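Local coordinates for probable conserved lipoprotein LpqI (Mycobacterium tuberculosis H37Rv, PDB 6GFV), which cleaves terminal beta-1,4-linked N-acetylglucosamine from peptidoglycan fragments during cell wall recycling, at residues T198-L202 with D203-G207. Sequence-based numbering, arbitrary orientation.
Sequences TTPPL and DDLVG
Pro-200 and Pro-201 pack against Asp-204 and Leu-205 in a local contact at the start of a short helix. The chain leaves strand 197-198, runs extended through both prolines and turns into helix 202-206. Pro-201 is the N-cap residue. Pro-201 O accepts a hydrogen bond from Leu-205 N at 3.2 Å. Asp-204 N makes a weak second bond to the same oxygen. The next bond of the same i to i+4 kind runs from Val-206 N to Leu-202 O at 3.0 Å.

Leu-205 folds back from the helix over the loop. CG lies beside the backbone N (chi1 -59°), and this turns the two methyls toward the incoming chain. Leu-205 CD2 meets Pro-200 CD at 4.1 Å, with the two side chains crossing at about a right angle. Leu-205 CD1 lies 3.8 Å from Thr-199 OG1. Thr-199 OG1 donates a hydrogen bond to Pro-200 O at 3.0 Å, from a position tilted 21° out of the carbonyl plane.

The segment belongs to the family 3 glycoside hydrolase domain, of the TIM-barrel clan. Strand 197-198 pairs in parallel with strand 223-230, and Thr-199 and Leu-205 both touch Val-231 just beyond it. Thr-199 is about 9 Å, side chain to side chain, from His-181, a probable substrate-binding residue.

Asp-204 lies alongside Pro-201, pointing the same way, with Asp-204 OD2 3.7 Å from Pro-201 CD. Leu-202 CD1 and Val-206 CG2 meet at 4.1 Å, one helical turn apart.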
loop_
_atom_site.group_PDB
_atom_site.type_symbol
_atom_site.label_atom_id
_atom_site.label_comp_id
_atom_site.label_asym_id
_atom_site.label_seq_id
_atom_site.Cartn_x
_atom_site.Cartn_y
_atom_site.Cartn_z
ATOM N N THR A 198 5.739 -12.702 -14.493
ATOM C CA THR A 198 6.177 -11.778 -15.534
ATOM C C THR A 198 4.990 -11.134 -16.258
ATOM O O THR A 198 3.971 -11.781 -16.490
ATOM C CB THR A 198 7.087 -12.514 -16.557
ATOM O OG1 THR A 198 8.256 -13.001 -15.895
ATOM C CG2 THR A 198 7.495 -11.615 -17.719
ATOM N N THR A 199 5.130 -9.857 -16.614
ATOM C CA THR A 199 4.136 -9.108 -17.395
ATOM C C THR A 199 4.392 -9.177 -18.916
ATOM O O THR A 199 5.433 -9.648 -19.334
ATOM C CB THR A 199 4.129 -7.621 -16.987
ATOM O OG1 THR A 199 5.355 -6.999 -17.392
ATOM C CG2 THR A 199 3.943 -7.455 -15.489
ATOM N N PRO A 200 3.438 -8.700 -19.737
ATOM C CA PRO A 200 3.723 -8.453 -21.160
ATOM C C PRO A 200 4.793 -7.379 -21.314
ATOM O O PRO A 200 5.087 -6.719 -20.332
ATOM C CB PRO A 200 2.373 -7.983 -21.715
ATOM C CG PRO A 200 1.351 -8.586 -20.774
ATOM C CD PRO A 200 2.000 -8.570 -19.429
ATOM N N PRO A 201 5.356 -7.183 -22.519
ATOM C CA PRO A 201 6.457 -6.211 -22.612
ATOM C C PRO A 201 6.032 -4.790 -22.253
ATOM O O PRO A 201 4.852 -4.477 -22.335
ATOM C CB PRO A 201 6.882 -6.301 -24.090
ATOM C CG PRO A 201 6.381 -7.613 -24.538
ATOM C CD PRO A 201 5.113 -7.846 -23.811
ATOM N N LEU A 202 6.984 -3.954 -21.852
ATOM C CA LEU A 202 6.697 -2.571 -21.467
ATOM C C LEU A 202 5.842 -1.805 -22.488
ATOM O O LEU A 202 4.909 -1.106 -22.107
ATOM C CB LEU A 202 8.002 -1.811 -21.217
ATOM C CG LEU A 202 7.912 -0.356 -20.756
ATOM C CD1 LEU A 202 6.986 -0.177 -19.568
ATOM C CD2 LEU A 202 9.276 0.158 -20.402
ATOM N N ASP A 203 6.140 -1.962 -23.777
ATOM C CA ASP A 203 5.400 -1.263 -24.831
ATOM C C ASP A 203 3.930 -1.634 -24.845
ATOM O O ASP A 203 3.078 -0.798 -25.137
ATOM C CB ASP A 203 6.000 -1.554 -26.203
ATOM C CG ASP A 203 7.259 -0.767 -26.464
ATOM O OD1 ASP A 203 7.337 0.397 -26.032
ATOM O OD2 ASP A 203 8.176 -1.317 -27.100
ATOM N N ASP A 204 3.634 -2.892 -24.542
ATOM C CA ASP A 204 2.258 -3.324 -24.461
ATOM C C ASP A 204 1.577 -2.676 -23.258
ATOM O O ASP A 204 0.451 -2.226 -23.367
ATOM C CB ASP A 204 2.173 -4.848 -24.390
ATOM C CG ASP A 204 2.353 -5.503 -25.743
ATOM O OD1 ASP A 204 2.649 -4.787 -26.725
ATOM O OD2 ASP A 204 2.205 -6.735 -25.831
ATOM N N LEU A 205 2.278 -2.615 -22.128
ATOM C CA LEU A 205 1.721 -2.045 -20.904
ATOM C C LEU A 205 1.355 -0.586 -21.086
ATOM O O LEU A 205 0.275 -0.176 -20.703
ATOM C CB LEU A 205 2.701 -2.183 -19.741
ATOM C CG LEU A 205 3.151 -3.592 -19.353
ATOM C CD1 LEU A 205 4.016 -3.554 -18.110
ATOM C CD2 LEU A 205 1.947 -4.497 -19.150
ATOM N N VAL A 206 2.258 0.178 -21.705
ATOM C CA VAL A 206 2.089 1.620 -21.888
ATOM C C VAL A 206 0.792 1.974 -22.627
ATOM O O VAL A 206 0.169 2.993 -22.347
ATOM C CB VAL A 206 3.289 2.233 -22.656
ATOM C CG1 VAL A 206 2.992 3.664 -23.068
ATOM C CG2 VAL A 206 4.563 2.159 -21.832
ATOM N N GLY A 207 0.375 1.116 -23.548
ATOM C CA GLY A 207 -0.837 1.351 -24.305
ATOM C C GLY A 207 -2.091 0.690 -23.748
ATOM O O GLY A 207 -3.164 0.827 -24.310
#